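Local coordinates for SsfS6 (Streptomyces sp. SF2575, PDB 4FZR), which is a bacterial protein of the GT-B structural class, related to the erythromycin biosynthesis protein CIII family and built from two Rossmann-like domains, at residues P146-S151 and P181-I187; G27-L32 and Q150-L154; A38-H44 and V392-E396; T129-S133 and S156-K161. All coordinates share one frame; numbering follows the deposited sequence.

Contact 1 of 4, residues P146-S151 and P181-I187; sequences PWIEQS and PDPLLSI
With chi1 at 66°, CG of Trp-147 sits between its own backbone N and carbonyl carbon, which lays the indole alongside Pro-183, both side chains pointing the same way. Pro-183 CB stands over the six-membered ring, 3.7 Å from its centroid, a CH-pi contact. The indole's edge is used as well: Trp-147 NE1 donates to Pro-181 O at 2.8 Å, the acceptor lying in the ring plane, so face and edge together fix the ring's rotation. Glu-149 reaches out with CG anti to the backbone N (chi1 180°), and its OE1 accepts the hydroxyl of Ser-186 at 2.6 Å, nearly along the C-O axis. Between these groups the backbones pair as parallel strands: Glu-149 N donates to Leu-185 O, Ile-187 N to Glu-149 O (2.6 Å) and, just past the strand, Ser-151 N to Ile-187 O. On the face opposite Glu-149, Ile-148 CG2 packs on Ile-187 CD1 at 3.8 Å. In the N-terminal parallel sheet, strand 126-130 flanks strand 147-150 on the other side, through backbone bonds of Ile-148 and Gln-150 to Thr-129. Helix 135-143 packs on the indole, while helix 388-395, from the end of the chain, covers Ile-148, Leu-185 and Ile-187.

Contact 2 of 4, residues G27-L32 and Q150-L154; sequences GFVMPL and QSIRL
Arg-153 brings its guanidinium against the ring of Phe-28 without stacking on it: the two planes are 39° apart, and NH2 approaches Phe-28 CE1 obliquely at 3.3 Å. The arginine chain is extended from CG to NE, and its charged end is gripped from elsewhere, by salt bridges from NH1 to Glu-130 and from NE to Glu-331. Beside it, Ile-152 wedges between Phe-28 and Pro-31. With chi1 57°, CG1 lies between the backbone N and the carbonyl carbon, directing Ile-152 CD1 to Phe-28 CD1 (3.6 Å), the two side chains crossing at about a right angle. The other branch, CG2, presses on Pro-31 CB at 3.5 Å. Further along, Gln-150 NE2 makes a weak hydrogen bond to Pro-31 O (3.3 Å), and a water donates both to Pro-31 O and to Gln-150 OE1. Leu-32 CD2 slides past this amide, 3.6 Å from OE1. Within 150-154, Ser-151 OG accepts from Arg-153 N in an ST turn. The contact joins the short, weakly bonded helix 26-29 and the residues following it to the loop after strand 147-150. That loop turns toward the C-terminal domain, Leu-154 packing on helix 310-318, consistent with the interdomain face of a GT-B fold. An apolar wedge is flanked by an amide held by a weak direct bond and a water, and by a buried cation whose two carboxylate partners probably offset its charge.

Contact 3 of 4, residues A38-H44 and V392-E396; sequences ALRAAGH and VRLIE
Val-392 is the hub of the contact, and its two methyls divide the work. CG2 meets Ala-38 CB and Leu-39 CD2, each at 3.6 Å, while CG1, placed anti to the backbone N by a chi1 of 171°, reaches Ala-42 CB at 3.8 Å. Leu-39 crosses the valine obliquely and also approaches Ile-395 more distantly. Past this apolar patch, His-44 NE2 donates to Glu-396 OE1 at 3.0 Å. The carboxylate oxygen lies in the imidazole plane, although the bond is bent, with 145° at the hydrogen. Ring and carboxylate planes are 69° apart, and Ala-42 O sits over the centre of one imidazole face.

What places the histidine is the end of helix 33-41: Gly-43, with positive phi, is the C-prime residue of a Schellman motif, in which His-44 N bonds to Leu-39 O and Gly-43 N to Arg-40 O. Glu-396 is the first residue past helix 388-395 to leave helical backbone angles. In the GT-B fold this is where the chain's last helix crosses back onto the N-terminal domain. Toward the sheet, Leu-39 packs on Ile-18 and Leu-128, and Ile-395 on Leu-126 and Leu-185. Outward, Ala-38 packs on Ala-41 of the second subunit, and Ala-42 on Ala-389 of that subunit.

Contact 4 of 4, residues T129-S133 and S156-K161; sequences TETYS and SPELIK
The phenol ring of Tyr-132 has Ile-160 CG2 over the centre of one face, 3.5 Å from the centroid and 13° off the normal, a CH-pi contact. Thr-131 CG2 lies on the opposite face, offset toward the rim, and Pro-157 O stands at the edge, near the ring plane. The tyrosine sits in a type I beta turn, Glu-130 to Ser-133, that begins on the last residue of strand 126-130 of the Rossmann-like N-terminal domain, and meets the first turn of helix 158-167. The side chains of Tyr-132 and Ile-160 cross at about a right angle. The isoleucine's chi1 of -64° sets CG2 anti to the backbone N, and its CD1 approaches Tyr-132 OH at 3.3 Å. The turn is braced from within: Ser-133 N bonds to Glu-130 O, and Tyr-132 N donates to Glu-130 OE2 at 2.7 Å from above the carboxylate plane, an oxygen shared with Arg-153. Lys-161 passes Thr-131 at about a right angle, its CD 3.6 Å from Thr-131 OG1, while its NZ goes to Glu-149 in a salt bridge. Pro-157 holds the N-cap position of the helix, and Tyr-132 OH donates to its carbonyl O at 3.1 Å.

In the fold
Contacts 1, 2 and 4 converge on strand 147-150 and the loop after it. Contact 1 pairs that strand with its neighbour on one side; contact 4 starts from strand 126-130 on the other, where Gln-150 N lies 2.9 Å from Thr-129 O. Contact 2, centred about 11 Å from contact 4, is tied to it by the salt bridge from Arg-153 NH1 to Glu-130 OE2 (2.6 Å). Contact 3 is centred about 24 Å from contact 4, yet touches contact 1 where Ile-395 CD1 meets Ile-148 CD1 at 3.6 Å. Along the chain, the loop closed by contact 3 encloses contacts 1 and 4.

Contact 1 of 4, residues P146-S151 and P181-I187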
loop_
_atom_site.group_PDB
_atom_site.type_symbol
_atom_site.label_atom_id
_atom_site.label_comp_id
_atom_site.label_asym_id
_atom_site.label_seq_id
_atom_site.Cartn_x
_atom_site.Cartn_y
_atom_site.Cartn_z
ATOM N N PRO A 146 15.403 -15.020 12.840
ATOM C CA PRO A 146 14.023 -15.441 13.112
ATOM C C PRO A 146 13.107 -15.257 11.903
ATOM O O PRO A 146 13.416 -14.456 11.026
ATOM C CB PRO A 146 13.590 -14.515 14.257
ATOM C CG PRO A 146 14.515 -13.347 14.186
ATOM C CD PRO A 146 15.808 -13.868 13.663
ATOM N N TRP A 147 12.000 -15.990 11.853
ATOM C CA TRP A 147 11.031 -15.804 10.779
ATOM C C TRP A 147 9.607 -15.864 11.314
ATOM O O TRP A 147 9.352 -16.439 12.369
ATOM C CB TRP A 147 11.239 -16.830 9.656
ATOM C CG TRP A 147 10.976 -18.245 10.053
ATOM C CD1 TRP A 147 11.777 -19.047 10.812
ATOM C CD2 TRP A 147 9.838 -19.038 9.693
ATOM N NE1 TRP A 147 11.205 -20.287 10.954
ATOM C CE2 TRP A 147 10.014 -20.308 10.277
ATOM C CE3 TRP A 147 8.686 -18.795 8.938
ATOM C CZ2 TRP A 147 9.080 -21.333 10.130
ATOM C CZ3 TRP A 147 7.759 -19.812 8.794
ATOM C CH2 TRP A 147 7.962 -21.067 9.386
ATOM N N ILE A 148 8.685 -15.253 10.581
ATOM C CA ILE A 148 7.290 -15.205 10.985
ATOM C C ILE A 148 6.432 -15.911 9.948
ATOM O O ILE A 148 6.649 -15.771 8.744
ATOM C CB ILE A 148 6.816 -13.755 11.168
ATOM C CG1 ILE A 148 7.490 -13.146 12.396
ATOM C CG2 ILE A 148 5.305 -13.697 11.323
ATOM C CD1 ILE A 148 7.910 -11.721 12.204
ATOM N N GLU A 149 5.461 -16.674 10.434
ATOM C CA GLU A 149 4.608 -17.483 9.581
ATOM C C GLU A 149 3.187 -16.941 9.626
ATOM O O GLU A 149 2.583 -16.868 10.694
ATOM C CB GLU A 149 4.630 -18.933 10.074
ATOM C CG GLU A 149 3.766 -19.900 9.278
ATOM C CD GLU A 149 3.707 -21.283 9.913
ATOM O OE1 GLU A 149 3.272 -21.387 11.079
ATOM O OE2 GLU A 149 4.100 -22.267 9.250
ATOM N N GLN A 150 2.657 -16.546 8.472
ATOM C CA GLN A 150 1.256 -16.149 8.391
ATOM C C GLN A 150 0.444 -17.149 7.576
ATOM O O GLN A 150 0.822 -17.517 6.464
ATOM C CB GLN A 150 1.093 -14.752 7.785
ATOM C CG GLN A 150 -0.349 -14.255 7.852
ATOM C CD GLN A 150 -0.607 -13.001 7.036
ATOM O OE1 GLN A 150 0.164 -12.041 7.080
ATOM N NE2 GLN A 150 -1.706 -13.003 6.288
ATOM N N SER A 151 -0.673 -17.588 8.145
ATOM C CA SER A 151 -1.646 -18.387 7.416
ATOM C C SER A 151 -2.522 -17.470 6.574
ATOM O O SER A 151 -2.990 -16.438 7.052
ATOM C CB SER A 151 -2.521 -19.189 8.380
ATOM O OG SER A 151 -3.683 -19.663 7.725
ATOM N N PRO A 181 13.709 -24.470 11.812
ATOM C CA PRO A 181 13.571 -23.887 13.148
ATOM C C PRO A 181 12.202 -23.236 13.286
ATOM O O PRO A 181 11.660 -22.745 12.297
ATOM C CB PRO A 181 14.700 -22.846 13.206
ATOM C CG PRO A 181 15.113 -22.620 11.785
ATOM C CD PRO A 181 14.835 -23.894 11.060
ATOM N N ASP A 182 11.641 -23.250 14.487
ATOM C CA ASP A 182 10.296 -22.734 14.683
ATOM C C ASP A 182 10.194 -21.249 14.368
ATOM O O ASP A 182 11.157 -20.498 14.534
ATOM C CB ASP A 182 9.826 -22.997 16.109
ATOM C CG ASP A 182 9.429 -24.438 16.322
ATOM O OD1 ASP A 182 9.928 -25.304 15.570
ATOM O OD2 ASP A 182 8.619 -24.705 17.233
ATOM N N PRO A 183 9.019 -20.825 13.891
ATOM C CA PRO A 183 8.803 -19.402 13.623
ATOM C C PRO A 183 8.713 -18.601 14.914
ATOM O O PRO A 183 8.237 -19.120 15.922
ATOM C CB PRO A 183 7.460 -19.385 12.887
ATOM C CG PRO A 183 6.768 -20.637 13.326
ATOM C CD PRO A 183 7.860 -21.646 13.499
ATOM N N LEU A 184 9.185 -17.360 14.882
ATOM C CA LEU A 184 9.032 -16.452 16.009
ATOM C C LEU A 184 7.553 -16.367 16.379
ATOM O O LEU A 184 7.170 -16.575 17.531
ATOM C CB LEU A 184 9.560 -15.067 15.632
ATOM C CG LEU A 184 9.781 -14.060 16.761
ATOM C CD1 LEU A 184 10.939 -14.490 17.647
ATOM C CD2 LEU A 184 10.021 -12.673 16.182
ATOM N N LEU A 185 6.731 -16.048 15.384
ATOM C CA LEU A 185 5.281 -16.050 15.520
ATOM C C LEU A 185 4.682 -16.960 14.463
ATOM O O LEU A 185 5.205 -17.062 13.356
ATOM C CB LEU A 185 4.718 -14.644 15.312
ATOM C CG LEU A 185 4.549 -13.713 16.509
ATOM C CD1 LEU A 185 3.741 -12.497 16.087
ATOM C CD2 LEU A 185 3.873 -14.428 17.664
ATOM N N SER A 186 3.583 -17.618 14.803
ATOM C CA SER A 186 2.817 -18.365 13.819
ATOM C C SER A 186 1.388 -17.851 13.849
ATOM O O SER A 186 0.651 -18.076 14.807
ATOM C CB SER A 186 2.860 -19.864 14.098
ATOM O OG SER A 186 2.053 -20.564 13.163
ATOM N N ILE A 187 1.001 -17.160 12.784
ATOM C CA ILE A 187 -0.226 -16.382 12.792
ATOM C C ILE A 187 -1.372 -17.108 12.102
ATOM O O ILE A 187 -1.187 -17.777 11.085
ATOM C CB ILE A 187 0.013 -15.005 12.152
ATOM C CG1 ILE A 187 1.169 -14.311 12.884
ATOM C CG2 ILE A 187 -1.260 -14.171 12.190
ATOM C CD1 ILE A 187 1.652 -13.043 12.245
HETATM O O HOH W 1 12.117 -18.235 14.292
#

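Contact 2 of 4, residues G27-L32 and Q150-L154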
loop_
_atom_site.group_PDB
_atom_site.type_symbol
_atom_site.label_atom_id
_atom_site.label_comp_id
_atom_site.label_asym_id
_atom_site.label_seq_id
_atom_site.Cartn_x
_atom_site.Cartn_y
_atom_site.Cartn_z
ATOM N N GLY A 27 -2.918 -15.000 -5.331
ATOM C CA GLY A 27 -3.636 -15.417 -4.141
ATOM C C GLY A 27 -2.711 -15.724 -2.981
ATOM O O GLY A 27 -3.151 -15.802 -1.835
ATOM N N PHE A 28 -1.426 -15.894 -3.276
ATOM C CA PHE A 28 -0.440 -16.197 -2.247
ATOM C C PHE A 28 0.407 -14.972 -1.900
ATOM O O PHE A 28 1.170 -14.988 -0.937
ATOM C CB PHE A 28 0.459 -17.348 -2.708
ATOM C CG PHE A 28 -0.281 -18.631 -2.973
ATOM C CD1 PHE A 28 -1.443 -18.943 -2.278
ATOM C CD2 PHE A 28 0.184 -19.526 -3.921
ATOM C CE1 PHE A 28 -2.121 -20.126 -2.528
ATOM C CE2 PHE A 28 -0.490 -20.706 -4.175
ATOM C CZ PHE A 28 -1.643 -21.008 -3.477
ATOM N N VAL A 29 0.266 -13.909 -2.685
ATOM C CA VAL A 29 1.046 -12.698 -2.464
ATOM C C VAL A 29 0.205 -11.618 -1.789
ATOM O O VAL A 29 0.605 -11.045 -0.778
ATOM C CB VAL A 29 1.608 -12.155 -3.790
ATOM C CG1 VAL A 29 2.301 -10.822 -3.567
ATOM C CG2 VAL A 29 2.573 -13.159 -4.398
HETATM N N MSE A 30 -0.974 -11.368 -2.344
HETATM C CA MSE A 30 -1.833 -10.281 -1.886
HETATM C C MSE A 30 -2.192 -10.340 -0.399
HETATM O O MSE A 30 -2.298 -9.299 0.250
HETATM C CB MSE A 30 -3.116 -10.244 -2.723
HETATM C CG MSE A 30 -2.907 -9.740 -4.148
HETATM SE SE MSE A 30 -4.569 -9.668 -5.181
HETATM C CE MSE A 30 -5.187 -11.500 -4.907
ATOM N N PRO A 31 -2.400 -11.548 0.146
ATOM C CA PRO A 31 -2.793 -11.612 1.559
ATOM C C PRO A 31 -1.687 -11.185 2.528
ATOM O O PRO A 31 -1.974 -10.964 3.706
ATOM C CB PRO A 31 -3.144 -13.093 1.763
ATOM C CG PRO A 31 -3.379 -13.633 0.387
ATOM C CD PRO A 31 -2.447 -12.871 -0.497
ATOM N N LEU A 32 -0.451 -11.073 2.047
ATOM C CA LEU A 32 0.658 -10.623 2.888
ATOM C C LEU A 32 0.817 -9.108 2.847
ATOM O O LEU A 32 1.608 -8.539 3.597
ATOM C CB LEU A 32 1.968 -11.278 2.448
ATOM C CG LEU A 32 2.095 -12.781 2.698
ATOM C CD1 LEU A 32 3.355 -13.311 2.039
ATOM C CD2 LEU A 32 2.099 -13.098 4.191
ATOM N N GLN A 150 2.657 -16.546 8.472
ATOM C CA GLN A 150 1.256 -16.149 8.391
ATOM C C GLN A 150 0.444 -17.149 7.576
ATOM O O GLN A 150 0.822 -17.517 6.464
ATOM C CB GLN A 150 1.093 -14.752 7.785
ATOM C CG GLN A 150 -0.349 -14.255 7.852
ATOM C CD GLN A 150 -0.607 -13.001 7.036
ATOM O OE1 GLN A 150 0.164 -12.041 7.080
ATOM N NE2 GLN A 150 -1.706 -13.003 6.288
ATOM N N SER A 151 -0.673 -17.588 8.145
ATOM C CA SER A 151 -1.646 -18.387 7.416
ATOM C C SER A 151 -2.522 -17.470 6.574
ATOM O O SER A 151 -2.990 -16.438 7.052
ATOM C CB SER A 151 -2.521 -19.189 8.380
ATOM O OG SER A 151 -3.683 -19.663 7.725
ATOM N N ILE A 152 -2.740 -17.850 5.321
ATOM C CA ILE A 152 -3.573 -17.067 4.420
ATOM C C ILE A 152 -4.820 -17.873 4.058
ATOM O O ILE A 152 -5.480 -17.601 3.056
ATOM C CB ILE A 152 -2.795 -16.673 3.145
ATOM C CG1 ILE A 152 -2.268 -17.921 2.435
ATOM C CG2 ILE A 152 -1.630 -15.741 3.496
ATOM C CD1 ILE A 152 -1.799 -17.671 1.030
ATOM N N ARG A 153 -5.138 -18.854 4.900
ATOM C CA ARG A 153 -6.225 -19.794 4.643
ATOM C C ARG A 153 -7.060 -19.996 5.899
ATOM O O ARG A 153 -6.558 -19.855 7.017
ATOM C CB ARG A 153 -5.650 -21.144 4.205
ATOM C CG ARG A 153 -4.778 -21.060 2.966
ATOM C CD ARG A 153 -4.025 -22.352 2.684
ATOM N NE ARG A 153 -3.184 -22.224 1.495
ATOM C CZ ARG A 153 -1.984 -21.648 1.485
ATOM N NH1 ARG A 153 -1.476 -21.144 2.602
ATOM N NH2 ARG A 153 -1.288 -21.571 0.359
ATOM N N LEU A 154 -8.334 -20.325 5.716
ATOM C CA LEU A 154 -9.184 -20.687 6.842
ATOM C C LEU A 154 -8.632 -21.946 7.485
ATOM O O LEU A 154 -8.568 -22.057 8.709
ATOM C CB LEU A 154 -10.617 -20.943 6.382
ATOM C CG LEU A 154 -11.569 -19.751 6.283
ATOM C CD1 LEU A 154 -12.946 -20.238 5.862
ATOM C CD2 LEU A 154 -11.657 -19.007 7.604
HETATM O O HOH W 2 -1.402 -9.712 5.844
#

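Contact 3 of 4, residues A38-H44 and V392-E396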
loop_
_atom_site.group_PDB
_atom_site.type_symbol
_atom_site.label_atom_id
_atom_site.label_comp_id
_atom_site.label_asym_id
_atom_site.label_seq_id
_atom_site.Cartn_x
_atom_site.Cartn_y
_atom_site.Cartn_z
ATOM N N ALA A 38 1.706 -2.813 7.464
ATOM C CA ALA A 38 1.617 -2.569 8.898
ATOM C C ALA A 38 3.022 -2.403 9.465
ATOM O O ALA A 38 3.263 -1.558 10.328
ATOM C CB ALA A 38 0.894 -3.717 9.594
ATOM N N LEU A 39 3.945 -3.219 8.969
ATOM C CA LEU A 39 5.347 -3.114 9.353
ATOM C C LEU A 39 5.923 -1.783 8.893
ATOM O O LEU A 39 6.567 -1.069 9.662
ATOM C CB LEU A 39 6.151 -4.267 8.747
ATOM C CG LEU A 39 5.810 -5.664 9.273
ATOM C CD1 LEU A 39 6.513 -6.748 8.458
ATOM C CD2 LEU A 39 6.162 -5.783 10.752
ATOM N N ARG A 40 5.686 -1.452 7.630
ATOM C CA ARG A 40 6.203 -0.221 7.057
ATOM C C ARG A 40 5.623 0.992 7.781
ATOM O O ARG A 40 6.309 1.990 7.990
ATOM C CB ARG A 40 5.869 -0.167 5.569
ATOM C CG ARG A 40 6.786 0.722 4.756
ATOM C CD ARG A 40 6.612 0.444 3.274
ATOM N NE ARG A 40 7.359 1.384 2.441
ATOM C CZ ARG A 40 7.143 1.569 1.141
ATOM N NH1 ARG A 40 6.193 0.888 0.513
ATOM N NH2 ARG A 40 7.875 2.446 0.467
ATOM N N ALA A 41 4.357 0.899 8.173
ATOM C CA ALA A 41 3.707 1.984 8.897
ATOM C C ALA A 41 4.341 2.172 10.272
ATOM O O ALA A 41 4.310 3.267 10.837
ATOM C CB ALA A 41 2.230 1.708 9.041
ATOM N N ALA A 42 4.910 1.096 10.806
ATOM C CA ALA A 42 5.573 1.142 12.103
ATOM C C ALA A 42 7.058 1.465 11.958
ATOM O O ALA A 42 7.852 1.184 12.854
ATOM C CB ALA A 42 5.392 -0.178 12.834
ATOM N N GLY A 43 7.430 2.041 10.818
ATOM C CA GLY A 43 8.768 2.570 10.637
ATOM C C GLY A 43 9.792 1.564 10.147
ATOM O O GLY A 43 10.952 1.916 9.930
ATOM N N HIS A 44 9.376 0.315 9.964
ATOM C CA HIS A 44 10.306 -0.735 9.557
ATOM C C HIS A 44 10.544 -0.724 8.047
ATOM O O HIS A 44 9.792 -0.109 7.293
ATOM C CB HIS A 44 9.797 -2.099 10.025
ATOM C CG HIS A 44 9.447 -2.132 11.481
ATOM N ND1 HIS A 44 10.377 -1.920 12.475
ATOM C CD2 HIS A 44 8.263 -2.328 12.109
ATOM C CE1 HIS A 44 9.784 -1.994 13.653
ATOM N NE2 HIS A 44 8.502 -2.242 13.460
ATOM N N VAL A 392 2.164 -6.390 14.787
ATOM C CA VAL A 392 3.479 -5.793 14.606
ATOM C C VAL A 392 4.103 -5.485 15.965
ATOM O O VAL A 392 5.299 -5.693 16.169
ATOM C CB VAL A 392 3.421 -4.510 13.746
ATOM C CG1 VAL A 392 4.764 -3.795 13.768
ATOM C CG2 VAL A 392 3.024 -4.844 12.313
ATOM N N ARG A 393 3.289 -5.003 16.900
ATOM C CA ARG A 393 3.769 -4.723 18.249
ATOM C C ARG A 393 4.264 -6.004 18.909
ATOM O O ARG A 393 5.292 -6.011 19.583
ATOM C CB ARG A 393 2.671 -4.074 19.088
ATOM C CG ARG A 393 2.330 -2.674 18.626
ATOM C CD ARG A 393 1.196 -2.073 19.416
ATOM N NE ARG A 393 0.228 -1.422 18.528
ATOM C CZ ARG A 393 -1.055 -1.765 18.423
ATOM N NH1 ARG A 393 -1.570 -2.765 19.131
ATOM N NH2 ARG A 393 -1.841 -1.106 17.585
ATOM N N LEU A 394 3.529 -7.091 18.705
ATOM C CA LEU A 394 3.963 -8.397 19.182
ATOM C C LEU A 394 5.327 -8.740 18.592
ATOM O O LEU A 394 6.262 -9.076 19.320
ATOM C CB LEU A 394 2.944 -9.478 18.805
ATOM C CG LEU A 394 1.868 -9.809 19.842
ATOM C CD1 LEU A 394 1.129 -8.561 20.298
ATOM C CD2 LEU A 394 0.894 -10.827 19.272
ATOM N N ILE A 395 5.435 -8.638 17.270
ATOM C CA ILE A 395 6.655 -9.005 16.561
ATOM C C ILE A 395 7.870 -8.265 17.107
ATOM O O ILE A 395 8.933 -8.855 17.295
ATOM C CB ILE A 395 6.533 -8.704 15.054
ATOM C CG1 ILE A 395 5.597 -9.712 14.386
ATOM C CG2 ILE A 395 7.908 -8.735 14.383
ATOM C CD1 ILE A 395 5.268 -9.376 12.946
ATOM N N GLU A 396 7.705 -6.973 17.366
ATOM C CA GLU A 396 8.827 -6.132 17.776
ATOM C C GLU A 396 9.193 -6.288 19.257
ATOM O O GLU A 396 10.025 -5.541 19.775
ATOM C CB GLU A 396 8.563 -4.658 17.425
ATOM C CG GLU A 396 7.302 -4.053 18.029
ATOM C CD GLU A 396 6.877 -2.762 17.337
ATOM O OE1 GLU A 396 7.468 -2.419 16.290
ATOM O OE2 GLU A 396 5.948 -2.092 17.841
#

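Contact 4 of 4, residues T129-S133 and S156-K161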
loop_
_atom_site.group_PDB
_atom_site.type_symbol
_atom_site.label_atom_id
_atom_site.label_comp_id
_atom_site.label_asym_id
_atom_site.label_seq_id
_atom_site.Cartn_x
_atom_site.Cartn_y
_atom_site.Cartn_z
ATOM N N THR A 129 6.655 -14.611 5.927
ATOM C CA THR A 129 6.292 -15.513 4.847
ATOM C C THR A 129 4.932 -16.173 5.062
ATOM O O THR A 129 4.329 -16.074 6.130
ATOM C CB THR A 129 7.360 -16.609 4.687
ATOM O OG1 THR A 129 7.160 -17.307 3.453
ATOM C CG2 THR A 129 7.299 -17.587 5.847
ATOM N N GLU A 130 4.459 -16.839 4.017
ATOM C CA GLU A 130 3.201 -17.570 4.048
ATOM C C GLU A 130 3.492 -19.045 4.338
ATOM O O GLU A 130 4.521 -19.572 3.919
ATOM C CB GLU A 130 2.484 -17.385 2.711
ATOM C CG GLU A 130 1.242 -18.211 2.523
ATOM C CD GLU A 130 1.505 -19.457 1.705
ATOM O OE1 GLU A 130 2.212 -19.360 0.680
ATOM O OE2 GLU A 130 1.011 -20.537 2.090
ATOM N N THR A 131 2.595 -19.702 5.069
ATOM C CA THR A 131 2.867 -21.040 5.606
ATOM C C THR A 131 3.372 -22.076 4.591
ATOM O O THR A 131 4.113 -22.984 4.956
ATOM C CB THR A 131 1.638 -21.619 6.354
ATOM O OG1 THR A 131 1.873 -22.997 6.668
ATOM C CG2 THR A 131 0.380 -21.512 5.515
ATOM N N TYR A 132 2.983 -21.947 3.325
ATOM C CA TYR A 132 3.435 -22.888 2.297
ATOM C C TYR A 132 4.591 -22.344 1.454
ATOM O O TYR A 132 5.117 -23.051 0.594
ATOM C CB TYR A 132 2.277 -23.294 1.379
ATOM C CG TYR A 132 1.182 -24.093 2.057
ATOM C CD1 TYR A 132 1.420 -24.789 3.237
ATOM C CD2 TYR A 132 -0.091 -24.155 1.508
ATOM C CE1 TYR A 132 0.415 -25.519 3.850
ATOM C CE2 TYR A 132 -1.098 -24.877 2.110
ATOM C CZ TYR A 132 -0.841 -25.557 3.281
ATOM O OH TYR A 132 -1.847 -26.280 3.880
ATOM N N SER A 133 4.977 -21.094 1.688
ATOM C CA SER A 133 6.170 -20.531 1.059
ATOM C C SER A 133 7.403 -20.904 1.870
ATOM O O SER A 133 7.862 -20.132 2.711
ATOM C CB SER A 133 6.064 -19.010 0.955
ATOM O OG SER A 133 5.020 -18.627 0.077
ATOM N N SER A 156 -5.361 -24.807 6.933
ATOM C CA SER A 156 -4.135 -25.188 6.249
ATOM C C SER A 156 -3.670 -26.565 6.719
ATOM O O SER A 156 -3.006 -26.680 7.751
ATOM C CB SER A 156 -3.043 -24.144 6.503
ATOM O OG SER A 156 -3.453 -22.863 6.054
ATOM N N PRO A 157 -4.026 -27.617 5.964
ATOM C CA PRO A 157 -3.614 -28.987 6.287
ATOM C C PRO A 157 -2.137 -29.088 6.657
ATOM O O PRO A 157 -1.285 -28.577 5.928
ATOM C CB PRO A 157 -3.873 -29.741 4.983
ATOM C CG PRO A 157 -4.999 -29.007 4.345
ATOM C CD PRO A 157 -4.853 -27.561 4.744
ATOM N N GLU A 158 -1.840 -29.738 7.780
ATOM C CA GLU A 158 -0.458 -29.954 8.190
ATOM C C GLU A 158 0.214 -30.944 7.241
ATOM O O GLU A 158 1.440 -31.021 7.174
ATOM C CB GLU A 158 -0.397 -30.478 9.628
ATOM C CG GLU A 158 -0.838 -31.929 9.779
ATOM C CD GLU A 158 -0.890 -32.384 11.227
ATOM O OE1 GLU A 158 -0.174 -31.799 12.067
ATOM O OE2 GLU A 158 -1.651 -33.329 11.524
ATOM N N LEU A 159 -0.601 -31.699 6.510
ATOM C CA LEU A 159 -0.099 -32.679 5.550
ATOM C C LEU A 159 0.661 -32.017 4.406
ATOM O O LEU A 159 1.661 -32.552 3.922
ATOM C CB LEU A 159 -1.253 -33.510 4.988
ATOM C CG LEU A 159 -1.423 -34.897 5.606
ATOM C CD1 LEU A 159 -0.264 -35.798 5.203
ATOM C CD2 LEU A 159 -1.543 -34.809 7.124
ATOM N N ILE A 160 0.182 -30.856 3.972
ATOM C CA ILE A 160 0.833 -30.119 2.898
ATOM C C ILE A 160 2.196 -29.621 3.363
ATOM O O ILE A 160 3.210 -29.843 2.702
ATOM C CB ILE A 160 -0.023 -28.922 2.431
ATOM C CG1 ILE A 160 -1.344 -29.418 1.833
ATOM C CG2 ILE A 160 0.744 -28.082 1.413
ATOM C CD1 ILE A 160 -2.240 -28.320 1.289
ATOM N N LYS A 161 2.213 -28.956 4.513
ATOM C CA LYS A 161 3.447 -28.428 5.075
ATOM C C LYS A 161 4.467 -29.535 5.328
ATOM O O LYS A 161 5.626 -29.416 4.933
ATOM C CB LYS A 161 3.146 -27.674 6.374
ATOM C CG LYS A 161 4.345 -26.979 6.996
ATOM C CD LYS A 161 3.898 -25.795 7.842
ATOM C CE LYS A 161 4.455 -25.854 9.253
ATOM N NZ LYS A 161 3.575 -25.133 10.215
#